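Long-range contacts in ectonucleoside triphosphate diphosphohydrolase 4 (Homo sapiens, PDB 6WG5), which belongs to the GDA1/CD39 nucleoside phosphatase family, whose members are related to the actin-like ATPases: residues A[190-195]-A[214-219]; A[203-208]-A[268-273]; A[322-327]-A[415-420]; A[343-348]-A[409-414]. All coordinates share one frame; numbering follows the deposited sequence. Where two conformers were deposited one is given.

Contact 1. Residues A[190-195]-A[214-219]; sequences FEHIED and IVRKRT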
loop_
_atom_site.group_PDB
_atom_site.type_symbol
_atom_site.label_atom_id
_atom_site.label_comp_id
_atom_site.label_asym_id
_atom_site.label_seq_id
_atom_site.Cartn_x
_atom_site.Cartn_y
_atom_site.Cartn_z
ATOM N N PHE A 190 7.022 16.143 3.000
ATOM C CA PHE A 190 8.461 16.277 3.173
ATOM C C PHE A 190 8.963 17.662 2.787
ATOM O O PHE A 190 10.154 17.943 2.950
ATOM C CB PHE A 190 9.186 15.203 2.359
ATOM C CG PHE A 190 8.763 13.804 2.701
ATOM C CD1 PHE A 190 8.644 13.404 4.023
ATOM C CD2 PHE A 190 8.467 12.892 1.703
ATOM C CE1 PHE A 190 8.253 12.119 4.341
ATOM C CE2 PHE A 190 8.074 11.605 2.017
ATOM C CZ PHE A 190 7.968 11.219 3.336
ATOM N N GLU A 191 8.089 18.524 2.273
ATOM C CA GLU A 191 8.400 19.940 2.123
ATOM C C GLU A 191 8.275 20.611 3.484
ATOM O O GLU A 191 7.192 20.623 4.077
ATOM C CB GLU A 191 7.463 20.589 1.108
ATOM C CG GLU A 191 7.898 20.415 -0.334
ATOM C CD GLU A 191 6.745 20.534 -1.309
ATOM O OE1 GLU A 191 5.779 21.267 -1.006
ATOM O OE2 GLU A 191 6.802 19.888 -2.377
ATOM N N HIS A 192 9.375 21.159 3.982
ATOM C CA HIS A 192 9.441 21.660 5.346
ATOM C C HIS A 192 9.429 23.183 5.356
ATOM O O HIS A 192 9.913 23.830 4.423
ATOM C CB HIS A 192 10.686 21.121 6.056
ATOM C CG HIS A 192 10.565 19.682 6.455
ATOM N ND1 HIS A 192 9.370 18.997 6.404
ATOM C CD2 HIS A 192 11.487 18.798 6.906
ATOM C CE1 HIS A 192 9.558 17.754 6.809
ATOM N NE2 HIS A 192 10.834 17.606 7.118
ATOM N N ILE A 193 8.864 23.738 6.429
ATOM C CA ILE A 193 8.556 25.163 6.528
ATOM C C ILE A 193 7.388 25.440 5.594
ATOM O O ILE A 193 7.106 24.651 4.686
ATOM C CB ILE A 193 9.777 26.048 6.204
ATOM C CG1 ILE A 193 10.957 25.650 7.096
ATOM C CG2 ILE A 193 9.444 27.527 6.408
ATOM C CD1 ILE A 193 12.246 26.388 6.792
ATOM N N GLU A 194 6.686 26.548 5.823
ATOM C CA GLU A 194 5.456 26.873 5.113
ATOM C C GLU A 194 4.331 25.922 5.482
ATOM O O GLU A 194 3.317 25.852 4.783
ATOM C CB GLU A 194 5.665 26.876 3.593
ATOM C CG GLU A 194 6.829 27.746 3.124
ATOM C CD GLU A 194 6.394 29.106 2.604
ATOM O OE1 GLU A 194 5.219 29.257 2.208
ATOM O OE2 GLU A 194 7.236 30.029 2.594
ATOM N N ASP A 195 4.499 25.175 6.571
ATOM C CA ASP A 195 3.419 24.373 7.146
ATOM C C ASP A 195 2.377 25.232 7.851
ATOM O O ASP A 195 1.870 24.870 8.915
ATOM C CB ASP A 195 4.011 23.336 8.099
ATOM C CG ASP A 195 4.908 23.954 9.162
ATOM O OD1 ASP A 195 4.480 24.924 9.819
ATOM O OD2 ASP A 195 6.047 23.465 9.331
ATOM N N ILE A 214 11.802 17.822 17.650
ATOM C CA ILE A 214 11.608 18.787 16.581
ATOM C C ILE A 214 10.120 18.865 16.250
ATOM O O ILE A 214 9.315 18.044 16.690
ATOM C CB ILE A 214 12.436 18.441 15.330
ATOM C CG1 ILE A 214 12.036 17.068 14.785
ATOM C CG2 ILE A 214 13.922 18.477 15.659
ATOM C CD1 ILE A 214 12.631 16.757 13.431
ATOM N N VAL A 215 9.763 19.871 15.456
ATOM C CA VAL A 215 8.392 20.081 15.005
ATOM C C VAL A 215 8.418 20.186 13.487
ATOM O O VAL A 215 9.129 21.034 12.935
ATOM C CB VAL A 215 7.767 21.340 15.633
ATOM C CG1 VAL A 215 6.349 21.552 15.121
ATOM C CG2 VAL A 215 7.772 21.231 17.154
ATOM N N ARG A 216 7.655 19.326 12.816
ATOM C CA ARG A 216 7.597 19.312 11.360
ATOM C C ARG A 216 6.199 18.890 10.928
ATOM O O ARG A 216 5.347 18.551 11.755
ATOM C CB ARG A 216 8.659 18.379 10.771
ATOM C CG ARG A 216 8.512 16.938 11.216
ATOM C CD ARG A 216 9.605 16.043 10.651
ATOM N NE ARG A 216 9.398 14.655 11.055
ATOM C CZ ARG A 216 10.351 13.729 11.100
ATOM N NH1 ARG A 216 10.050 12.495 11.483
ATOM N NH2 ARG A 216 11.602 14.032 10.778
ATOM N N LYS A 217 5.970 18.911 9.615
ATOM C CA LYS A 217 4.669 18.543 9.067
ATOM C C LYS A 217 4.267 17.144 9.509
ATOM O O LYS A 217 5.063 16.203 9.448
ATOM C CB LYS A 217 4.697 18.599 7.541
ATOM C CG LYS A 217 4.550 19.976 6.936
ATOM C CD LYS A 217 4.362 19.860 5.432
ATOM C CE LYS A 217 4.301 21.214 4.754
ATOM N NZ LYS A 217 4.129 21.069 3.281
ATOM N N ARG A 218 3.015 17.011 9.939
ATOM C CA ARG A 218 2.442 15.697 10.188
ATOM C C ARG A 218 2.349 14.912 8.886
ATOM O O ARG A 218 2.073 15.476 7.823
ATOM C CB ARG A 218 1.055 15.848 10.810
ATOM C CG ARG A 218 0.414 14.550 11.249
ATOM C CD ARG A 218 -0.943 14.816 11.870
ATOM N NE ARG A 218 -1.907 15.303 10.888
ATOM C CZ ARG A 218 -3.103 15.798 11.194
ATOM N NH1 ARG A 218 -3.495 15.878 12.459
ATOM N NH2 ARG A 218 -3.910 16.216 10.231
ATOM N N THR A 219 2.585 13.606 8.968
ATOM C CA THR A 219 2.463 12.724 7.816
ATOM C C THR A 219 1.117 12.008 7.832
ATOM O O THR A 219 0.381 12.024 8.821
ATOM C CB THR A 219 3.602 11.700 7.787
ATOM O OG1 THR A 219 3.619 10.956 9.012
ATOM C CG2 THR A 219 4.944 12.390 7.583
#

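Contact 2. Residues A[203-208]-A[268-273]; sequences VNIPGS and EHVYRV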
loop_
_atom_site.group_PDB
_atom_site.type_symbol
_atom_site.label_atom_id
_atom_site.label_comp_id
_atom_site.label_asym_id
_atom_site.label_seq_id
_atom_site.Cartn_x
_atom_site.Cartn_y
_atom_site.Cartn_z
ATOM N N VAL A 203 8.274 15.414 17.196
ATOM C CA VAL A 203 8.971 14.184 16.845
ATOM C C VAL A 203 10.141 13.979 17.795
ATOM O O VAL A 203 10.868 14.926 18.116
ATOM C CB VAL A 203 9.463 14.218 15.383
ATOM C CG1 VAL A 203 10.185 12.929 15.027
ATOM C CG2 VAL A 203 8.298 14.459 14.439
ATOM N N ASN A 204 10.321 12.739 18.241
ATOM C CA ASN A 204 11.505 12.325 18.984
ATOM C C ASN A 204 12.352 11.469 18.051
ATOM O O ASN A 204 11.976 10.338 17.724
ATOM C CB ASN A 204 11.134 11.551 20.248
ATOM C CG ASN A 204 10.251 12.349 21.182
ATOM O OD1 ASN A 204 9.157 11.914 21.540
ATOM N ND2 ASN A 204 10.722 13.524 21.586
ATOM N N ILE A 205 13.481 12.011 17.615
ATOM C CA ILE A 205 14.354 11.275 16.696
ATOM C C ILE A 205 14.919 10.056 17.418
ATOM O O ILE A 205 15.381 10.181 18.566
ATOM C CB ILE A 205 15.473 12.183 16.184
ATOM C CG1 ILE A 205 14.886 13.453 15.557
ATOM C CG2 ILE A 205 16.340 11.445 15.173
ATOM C CD1 ILE A 205 13.913 13.203 14.415
ATOM N N PRO A 206 14.906 8.872 16.807
ATOM C CA PRO A 206 15.420 7.679 17.494
ATOM C C PRO A 206 16.832 7.884 18.021
ATOM O O PRO A 206 17.740 8.283 17.287
ATOM C CB PRO A 206 15.374 6.602 16.406
ATOM C CG PRO A 206 14.313 7.056 15.471
ATOM C CD PRO A 206 14.365 8.550 15.474
ATOM N N GLY A 207 17.014 7.600 19.306
ATOM C CA GLY A 207 18.318 7.725 19.929
ATOM C C GLY A 207 18.717 9.148 20.247
ATOM O O GLY A 207 19.881 9.520 20.051
ATOM N N SER A 208 17.784 9.959 20.738
ATOM C CA SER A 208 18.067 11.349 21.057
ATOM C C SER A 208 17.166 11.789 22.201
ATOM O O SER A 208 16.058 11.272 22.370
ATOM C CB SER A 208 17.870 12.250 19.831
ATOM O OG SER A 208 18.676 11.810 18.751
ATOM N N GLU A 268 16.072 16.384 10.181
ATOM C CA GLU A 268 14.774 16.894 9.748
ATOM C C GLU A 268 13.976 15.840 8.992
ATOM O O GLU A 268 12.747 15.795 9.108
ATOM C CB GLU A 268 14.959 18.140 8.877
ATOM C CG GLU A 268 15.658 19.297 9.579
ATOM C CD GLU A 268 17.173 19.215 9.488
ATOM O OE1 GLU A 268 17.705 19.260 8.358
ATOM O OE2 GLU A 268 17.830 19.096 10.544
ATOM N N HIS A 269 14.650 14.981 8.223
ATOM C CA HIS A 269 13.988 13.969 7.409
ATOM C C HIS A 269 14.196 12.552 7.941
ATOM O O HIS A 269 14.101 11.589 7.172
ATOM C CB HIS A 269 14.476 14.056 5.962
ATOM C CG HIS A 269 14.016 15.283 5.241
ATOM N ND1 HIS A 269 12.684 15.604 5.090
ATOM C CD2 HIS A 269 14.711 16.264 4.617
ATOM C CE1 HIS A 269 12.579 16.731 4.411
ATOM N NE2 HIS A 269 13.794 17.152 4.110
ATOM N N VAL A 270 14.486 12.402 9.231
ATOM C CA VAL A 270 14.561 11.087 9.861
ATOM C C VAL A 270 13.166 10.705 10.339
ATOM O O VAL A 270 12.527 11.457 11.084
ATOM C CB VAL A 270 15.567 11.088 11.025
ATOM C CG1 VAL A 270 15.524 9.762 11.777
ATOM C CG2 VAL A 270 16.969 11.350 10.508
ATOM N N TYR A 271 12.696 9.532 9.917
ATOM C CA TYR A 271 11.349 9.074 10.226
ATOM C C TYR A 271 11.378 7.662 10.790
ATOM O O TYR A 271 12.199 6.835 10.381
ATOM C CB TYR A 271 10.453 9.091 8.978
ATOM C CG TYR A 271 10.146 10.476 8.467
ATOM C CD1 TYR A 271 9.059 11.186 8.950
ATOM C CD2 TYR A 271 10.945 11.075 7.504
ATOM C CE1 TYR A 271 8.776 12.455 8.494
ATOM C CE2 TYR A 271 10.670 12.343 7.038
ATOM C CZ TYR A 271 9.584 13.029 7.537
ATOM O OH TYR A 271 9.301 14.295 7.081
ATOM N N ARG A 272 10.486 7.405 11.743
ATOM C CA ARG A 272 10.212 6.064 12.243
ATOM C C ARG A 272 8.828 5.661 11.751
ATOM O O ARG A 272 7.831 6.284 12.133
ATOM C CB ARG A 272 10.279 6.025 13.770
ATOM C CG ARG A 272 10.174 4.630 14.365
ATOM C CD ARG A 272 10.073 4.657 15.886
ATOM N NE ARG A 272 10.823 5.770 16.475
ATOM C CZ ARG A 272 10.306 6.716 17.257
ATOM N NH1 ARG A 272 11.091 7.676 17.733
ATOM N NH2 ARG A 272 9.021 6.707 17.588
ATOM N N VAL A 273 8.769 4.636 10.905
ATOM C CA VAL A 273 7.522 4.202 10.283
ATOM C C VAL A 273 7.242 2.760 10.679
ATOM O O VAL A 273 8.113 1.891 10.552
ATOM C CB VAL A 273 7.572 4.346 8.752
ATOM C CG1 VAL A 273 6.247 3.927 8.135
ATOM C CG2 VAL A 273 7.910 5.777 8.368
#

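Contact 3. Residues A[322-327]-A[415-420]; sequences LPLDIK and ATKWSI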
loop_
_atom_site.group_PDB
_atom_site.type_symbol
_atom_site.label_atom_id
_atom_site.label_comp_id
_atom_site.label_asym_id
_atom_site.label_seq_id
_atom_site.Cartn_x
_atom_site.Cartn_y
_atom_site.Cartn_z
ATOM N N LEU A 322 -24.872 -11.939 4.566
ATOM C CA LEU A 322 -25.287 -11.917 3.175
ATOM C C LEU A 322 -26.532 -11.053 3.014
ATOM O O LEU A 322 -27.319 -10.914 3.955
ATOM C CB LEU A 322 -25.580 -13.329 2.650
ATOM C CG LEU A 322 -24.360 -14.188 2.314
ATOM C CD1 LEU A 322 -24.785 -15.616 2.019
ATOM C CD2 LEU A 322 -23.588 -13.608 1.133
ATOM N N PRO A 323 -26.736 -10.459 1.837
ATOM C CA PRO A 323 -27.939 -9.646 1.624
ATOM C C PRO A 323 -29.206 -10.444 1.898
ATOM O O PRO A 323 -29.240 -11.668 1.759
ATOM C CB PRO A 323 -27.842 -9.243 0.149
ATOM C CG PRO A 323 -26.410 -9.376 -0.197
ATOM C CD PRO A 323 -25.868 -10.484 0.649
ATOM N N LEU A 324 -30.257 -9.728 2.283
ATOM C CA LEU A 324 -31.513 -10.374 2.636
ATOM C C LEU A 324 -32.056 -11.187 1.466
ATOM O O LEU A 324 -32.192 -10.681 0.348
ATOM C CB LEU A 324 -32.535 -9.320 3.064
ATOM C CG LEU A 324 -33.918 -9.837 3.465
ATOM C CD1 LEU A 324 -33.857 -10.576 4.794
ATOM C CD2 LEU A 324 -34.897 -8.682 3.539
ATOM N N ASP A 325 -32.362 -12.457 1.733
ATOM C CA ASP A 325 -33.062 -13.379 0.832
ATOM C C ASP A 325 -32.198 -13.898 -0.309
ATOM O O ASP A 325 -32.723 -14.605 -1.185
ATOM C CB ASP A 325 -34.328 -12.754 0.231
ATOM C CG ASP A 325 -35.442 -12.599 1.250
ATOM O OD1 ASP A 325 -35.407 -13.294 2.288
ATOM O OD2 ASP A 325 -36.359 -11.786 1.005
ATOM N N ILE A 326 -30.901 -13.584 -0.344
ATOM C CA ILE A 326 -30.028 -14.198 -1.335
ATOM C C ILE A 326 -29.809 -15.660 -0.970
ATOM O O ILE A 326 -29.738 -16.029 0.209
ATOM C CB ILE A 326 -28.683 -13.456 -1.439
ATOM C CG1 ILE A 326 -27.920 -13.927 -2.681
ATOM C CG2 ILE A 326 -27.833 -13.698 -0.193
ATOM C CD1 ILE A 326 -26.638 -13.157 -2.955
ATOM N N LYS A 327 -29.691 -16.502 -1.989
ATOM C CA LYS A 327 -29.411 -17.918 -1.805
ATOM C C LYS A 327 -28.006 -18.208 -2.315
ATOM O O LYS A 327 -27.709 -17.986 -3.493
ATOM C CB LYS A 327 -30.456 -18.775 -2.519
ATOM C CG LYS A 327 -31.853 -18.589 -1.939
ATOM C CD LYS A 327 -32.912 -19.367 -2.697
ATOM C CE LYS A 327 -34.293 -19.094 -2.119
ATOM N NZ LYS A 327 -35.338 -19.992 -2.684
ATOM N N ALA A 415 -30.140 -4.844 4.633
ATOM C CA ALA A 415 -31.533 -5.175 4.887
ATOM C C ALA A 415 -32.405 -5.090 3.639
ATOM O O ALA A 415 -33.610 -5.342 3.731
ATOM C CB ALA A 415 -32.096 -4.251 5.970
ATOM N N THR A 416 -31.834 -4.749 2.486
ATOM C CA THR A 416 -32.589 -4.646 1.245
ATOM C C THR A 416 -32.652 -6.009 0.570
ATOM O O THR A 416 -31.631 -6.691 0.441
ATOM C CB THR A 416 -31.945 -3.621 0.307
ATOM O OG1 THR A 416 -31.866 -2.351 0.966
ATOM C CG2 THR A 416 -32.757 -3.469 -0.978
ATOM N N LYS A 417 -33.852 -6.402 0.140
ATOM C CA LYS A 417 -34.028 -7.685 -0.529
ATOM C C LYS A 417 -33.054 -7.823 -1.689
ATOM O O LYS A 417 -32.798 -6.867 -2.426
ATOM C CB LYS A 417 -35.458 -7.832 -1.048
ATOM C CG LYS A 417 -36.525 -7.901 0.023
ATOM C CD LYS A 417 -37.889 -8.094 -0.622
ATOM C CE LYS A 417 -39.003 -7.472 0.200
ATOM N NZ LYS A 417 -40.169 -7.121 -0.660
ATOM N N TRP A 418 -32.521 -9.035 -1.854
ATOM C CA TRP A 418 -31.571 -9.294 -2.930
ATOM C C TRP A 418 -32.154 -8.923 -4.290
ATOM O O TRP A 418 -31.446 -8.393 -5.153
ATOM C CB TRP A 418 -31.155 -10.764 -2.905
ATOM C CG TRP A 418 -30.231 -11.157 -4.012
ATOM C CD1 TRP A 418 -30.482 -12.054 -5.010
ATOM C CD2 TRP A 418 -28.904 -10.667 -4.239
ATOM N NE1 TRP A 418 -29.393 -12.154 -5.841
ATOM C CE2 TRP A 418 -28.411 -11.312 -5.389
ATOM C CE3 TRP A 418 -28.086 -9.744 -3.580
ATOM C CZ2 TRP A 418 -27.136 -11.066 -5.896
ATOM C CZ3 TRP A 418 -26.820 -9.501 -4.084
ATOM C CH2 TRP A 418 -26.358 -10.160 -5.231
ATOM N N SER A 419 -33.445 -9.188 -4.499
ATOM C CA SER A 419 -34.056 -8.893 -5.790
ATOM C C SER A 419 -34.070 -7.394 -6.064
ATOM O O SER A 419 -33.865 -6.962 -7.204
ATOM C CB SER A 419 -35.474 -9.462 -5.840
ATOM O OG SER A 419 -36.270 -8.936 -4.795
ATOM N N ILE A 420 -34.314 -6.585 -5.032
ATOM C CA ILE A 420 -34.280 -5.135 -5.197
ATOM C C ILE A 420 -32.867 -4.674 -5.532
ATOM O O ILE A 420 -32.653 -3.924 -6.492
ATOM C CB ILE A 420 -34.819 -4.443 -3.931
ATOM C CG1 ILE A 420 -36.288 -4.822 -3.713
ATOM C CG2 ILE A 420 -34.660 -2.927 -4.035
ATOM C CD1 ILE A 420 -36.847 -4.381 -2.376
#

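Contact 4. Residues A[343-348]-A[409-414]; sequences GDFDLC and AAKDYC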
loop_
_atom_site.group_PDB
_atom_site.type_symbol
_atom_site.label_atom_id
_atom_site.label_comp_id
_atom_site.label_asym_id
_atom_site.label_seq_id
_atom_site.Cartn_x
_atom_site.Cartn_y
_atom_site.Cartn_z
ATOM N N GLY A 343 -29.287 -10.522 6.051
ATOM C CA GLY A 343 -28.969 -9.108 5.968
ATOM C C GLY A 343 -29.001 -8.362 7.288
ATOM O O GLY A 343 -29.704 -7.353 7.416
ATOM N N ASP A 344 -28.236 -8.833 8.271
ATOM C CA ASP A 344 -28.169 -8.213 9.593
ATOM C C ASP A 344 -26.742 -7.708 9.794
ATOM O O ASP A 344 -25.860 -8.452 10.231
ATOM C CB ASP A 344 -28.584 -9.198 10.681
ATOM C CG ASP A 344 -28.873 -8.516 12.005
ATOM O OD1 ASP A 344 -28.318 -7.422 12.248
ATOM O OD2 ASP A 344 -29.660 -9.070 12.800
ATOM N N PHE A 345 -26.526 -6.430 9.478
ATOM C CA PHE A 345 -25.183 -5.857 9.513
ATOM C C PHE A 345 -24.577 -5.946 10.909
ATOM O O PHE A 345 -23.429 -6.375 11.073
ATOM C CB PHE A 345 -25.238 -4.407 9.031
ATOM C CG PHE A 345 -23.933 -3.673 9.141
ATOM C CD1 PHE A 345 -22.975 -3.783 8.148
ATOM C CD2 PHE A 345 -23.675 -2.855 10.228
ATOM C CE1 PHE A 345 -21.778 -3.103 8.243
ATOM C CE2 PHE A 345 -22.480 -2.172 10.331
ATOM C CZ PHE A 345 -21.529 -2.295 9.335
ATOM N N ASP A 346 -25.334 -5.548 11.933
ATOM C CA ASP A 346 -24.806 -5.576 13.295
ATOM C C ASP A 346 -24.527 -7.002 13.754
ATOM O O ASP A 346 -23.552 -7.248 14.473
ATOM C CB ASP A 346 -25.780 -4.887 14.251
ATOM C CG ASP A 346 -25.792 -3.379 14.085
ATOM O OD1 ASP A 346 -24.728 -2.800 13.771
ATOM O OD2 ASP A 346 -26.867 -2.771 14.271
ATOM N N LEU A 347 -25.371 -7.955 13.358
ATOM C CA LEU A 347 -25.135 -9.343 13.739
ATOM C C LEU A 347 -23.965 -9.937 12.964
ATOM O O LEU A 347 -23.264 -10.817 13.476
ATOM C CB LEU A 347 -26.404 -10.168 13.520
ATOM C CG LEU A 347 -26.350 -11.647 13.904
ATOM C CD1 LEU A 347 -25.960 -11.824 15.363
ATOM C CD2 LEU A 347 -27.691 -12.309 13.628
ATOM N N CYS A 348 -23.738 -9.467 11.736
ATOM C CA CYS A 348 -22.564 -9.898 10.985
ATOM C C CYS A 348 -21.280 -9.474 11.686
ATOM O O CYS A 348 -20.320 -10.249 11.766
ATOM C CB CYS A 348 -22.610 -9.326 9.568
ATOM S SG CYS A 348 -21.200 -9.794 8.552
ATOM N N ALA A 409 -25.897 3.577 6.350
ATOM C CA ALA A 409 -26.009 3.181 4.951
ATOM C C ALA A 409 -25.696 1.702 4.773
ATOM O O ALA A 409 -26.371 1.005 4.008
ATOM C CB ALA A 409 -25.078 4.034 4.090
ATOM N N ALA A 410 -24.675 1.206 5.476
ATOM C CA ALA A 410 -24.328 -0.208 5.380
ATOM C C ALA A 410 -25.460 -1.085 5.897
ATOM O O ALA A 410 -25.780 -2.116 5.295
ATOM C CB ALA A 410 -23.038 -0.489 6.153
ATOM N N LYS A 411 -26.080 -0.688 7.012
ATOM C CA LYS A 411 -27.212 -1.440 7.542
ATOM C C LYS A 411 -28.364 -1.470 6.547
ATOM O O LYS A 411 -28.985 -2.518 6.336
ATOM C CB LYS A 411 -27.677 -0.835 8.869
ATOM C CG LYS A 411 -27.453 -1.740 10.070
ATOM C CD LYS A 411 -28.031 -1.156 11.358
ATOM C CE LYS A 411 -27.061 -0.197 12.038
ATOM N NZ LYS A 411 -27.371 -0.032 13.489
ATOM N N ASP A 412 -28.662 -0.329 5.922
ATOM C CA ASP A 412 -29.799 -0.257 5.012
ATOM C C ASP A 412 -29.561 -1.091 3.759
ATOM O O ASP A 412 -30.486 -1.738 3.253
ATOM C CB ASP A 412 -30.083 1.201 4.647
ATOM C CG ASP A 412 -30.639 1.998 5.815
ATOM O OD1 ASP A 412 -31.208 1.380 6.742
ATOM O OD2 ASP A 412 -30.513 3.242 5.807
ATOM N N TYR A 413 -28.332 -1.091 3.241
ATOM C CA TYR A 413 -28.026 -1.910 2.072
ATOM C C TYR A 413 -28.254 -3.389 2.369
ATOM O O TYR A 413 -28.870 -4.107 1.573
ATOM C CB TYR A 413 -26.586 -1.663 1.618
ATOM C CG TYR A 413 -26.160 -2.526 0.449
ATOM C CD1 TYR A 413 -26.356 -2.103 -0.859
ATOM C CD2 TYR A 413 -25.565 -3.767 0.654
ATOM C CE1 TYR A 413 -25.972 -2.890 -1.930
ATOM C CE2 TYR A 413 -25.181 -4.561 -0.412
ATOM C CZ TYR A 413 -25.388 -4.118 -1.702
ATOM O OH TYR A 413 -25.009 -4.901 -2.768
ATOM N N CYS A 414 -27.770 -3.859 3.522
ATOM C CA CYS A 414 -27.870 -5.278 3.848
ATOM C C CYS A 414 -29.316 -5.709 4.049
ATOM O O CYS A 414 -29.691 -6.825 3.674
ATOM C CB CYS A 414 -27.037 -5.581 5.094
ATOM S SG CYS A 414 -25.297 -5.303 4.778
HETATM O O HOH W 1 -28.829 -4.646 8.102
HETATM O O HOH W 2 -24.720 0.416 14.859
#

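Contact 1. Residues A[190-195]-A[214-219]
Lys217 reaches across the loop 190-195 and lays its aliphatic chain against the backbone of Glu191. CG sits beside the backbone N (chi1 -80°), and the extended chain beyond it takes Lys217 CD and CE past Glu191 O. A lysine suits this place because its methylenes can line the loop while its charge is delivered further on: NZ donates a hydrogen bond to the carbonyl of Gly188. The Glu191 carboxylate lies near that ammonium, with OE1 4.6 Å from Lys217 NZ, too far for a salt bridge. Its OE2 instead pairs with Arg22, so between Glu191 and Lys217 there remains a longer-range attraction, which would probably favour the charged lysine.

Loop 190-195 links helix 172-186 to strand 200-203, which pairs antiparallel with strand 214-217 in a two-stranded beta hairpin. The loop thus folds back over the second strand of the hairpin that it leads into.

Apart from these polar groups, Asp195 and His192 supply the packing. Asp195 CB lies 3.6 Å from Lys217 CG, although Asp195 is poorly ordered and its exact position is uncertain. At His192, Arg216 runs alongside, pointing the same way. Arg216 CB stands over one face of the imidazole, toward the rim, and Phe190 O lies 3.7 Å above the opposite face of the His192 ring, also toward its rim. The ring and guanidinium planes differ by 22°, while Arg216 CD comes within 4.1 Å of His192 NE2. The guanidinium itself continues to a salt bridge with Glu235 and a hydrogen bond to Glu268 O, and the imidazole also stacks with His269.

Contact 2. Residues A[203-208]-A[268-273]
Ile205 and Val270 make the hydrophobic centre of this contact, their side chains crossing at about a right angle. Ile205 CG2 meets Val270 CG1 at 3.9 Å. That valine methyl is anti to its own backbone N (chi1 174°) and is shared with the neighbouring proline, Pro206 CD lying 4.1 Å from Val270 CG1. The branched Ile205 and Val270 and the ring of Pro206 suit this place by offering apolar carbons with no polar group to satisfy.

Val270 opens strand 270-279, which lies between strands 255-259 and 229-235 in a six-stranded mixed sheet. The segment 203-208 leaves the hairpin strand 200-203 and rests on this sheet; the backbone of Asn204 bonds to Pro237 and its OD1 accepts from Thr239 N.

Arg272 combines an apolar contact with Pro206 and polar partners outside the two segments, though its placement is less certain because two conformers were modelled. In the one described here, the chain extends as far as CD and then bends, and the guanidinium meets Pro206 CG and Asn204 O near its own plane, at the edge. Pro206 CG is 3.9 Å from Arg272 NE. Although Asn204 O approaches Arg272 NH1, the angle is poor for a hydrogen bond; NH2 instead donates to Lys238 O.

Contact 3. Residues A[322-327]-A[415-420]
Ile326 and Trp418 form the closely packed half of this contact. Ile326 CG1 is anti to the backbone N (chi1 -168°), and its terminal methyl CD1 sits over the centre of the six-membered ring of Trp418, 3.4 Å from the ring centroid and 7° off the normal, a CH-pi contact. The flat, electron-rich indole face suits a methyl C-H, and the unbranched end of Ile326, CG1-CD1, can reach its centre. Pro323 lies alongside the same ring and points the same way, its CB 3.8 Å from Trp418 CE3.

One backbone hydrogen bond joins the two segments here: Trp418 N donates to Leu324 O at 2.8 Å, nearly along the C=O axis but bent at the hydrogen (142°). Trp418 stands in the first turn of helix 418-427, just after the N-cap residue Lys417, where an amide N-H lacks a partner within the helix. The type II turn from Pro323 to Ile326 turns the Leu324 carbonyl to meet it.

Toward solvent the packing thins. Leu324 CD2 touches the Lys417 chain at CG, 4.0 Å away, and the exposed Asp325 runs beside the same lysine, OD2 6.2 Å from Lys417 NZ, at most a weak, long-range attraction.

Backbone hydrogen bonds of Asp325 and Ile326 with Gly341 tie the turn to the end of strand 335-341. Leu439 and Lys440 of helix 436-456 touch Trp418, while Leu421 of helix 418-427 meets Pro323.

Contact 4. Residues A[343-348]-A[409-414]
Phe345 packs into the surface of helix 403-414, where Ala410, Lys411 and Cys414 meet its side chain. With CG anti to the backbone N (chi1 175°), the side chain sets out toward that helix, and Ala410 CB lies over one face, offset toward the rim, 4.0 Å from the Phe345 ring centroid in a CH-pi contact; the small alanine lets the ring come close. Cys414 SG stands at the ring edge, and Phe345 CB is 4.3 Å from it.

Lys411 combines apolar and charged roles. Its CG packs on Phe345 CB at 3.6 Å, the two side chains crossing at about a right angle, and the chain then bends at chi3 (-85°). Lys411 NZ makes a salt bridge with Asp346, donating to the syn lone pair of OD2 over 2.9 Å. The other oxygen, OD1, pairs with Arg349, and a water accepts from Lys411 NZ as well.

At the far end, Cys414 O receives a CA-H...O contact from Gly343 CA at 3.3 Å. Having no side chain, Gly343 leaves room for that oxygen where a CB would point; its positive phi, easily adopted by glycine, is a second reason. A second water is held by three backbone atoms: it donates to Gly343 O and Lys411 O and accepts from Phe345 N.

Asp344 is the N-cap of helix 345-352, its OD1 accepting from Leu347 N from above the carboxylate plane. The whole is a capped helix start packed on the C-terminal turn of another helix, with disulfides Cys348-Cys321 and Cys414-Cys443 fastening each to other parts of the fold.

The four contacts fall into two pairs. Contacts 1 and 2 have centres 13 Å apart and are joined by Arg216, whose NH1 lies 2.7 Å from Val270 O, a probable hydrogen bond. Contacts 3 and 4, centres 11 Å apart, use consecutive segments, 409-414 and 415-420, at the passage from helix 403-414 to helix 418-427; Leu324 N lies 3.3 Å from Cys414 O, a probable hydrogen bond, and contact 4 is nested in the loop that contact 3 closes. The pairs lie apart: the centres of contacts 2 and 3 are 51 Å apart, on opposite sides of the chain's centre. Strand 270-279, begun in contact 2, ends at Leu279, a neighbour of an attached glycan.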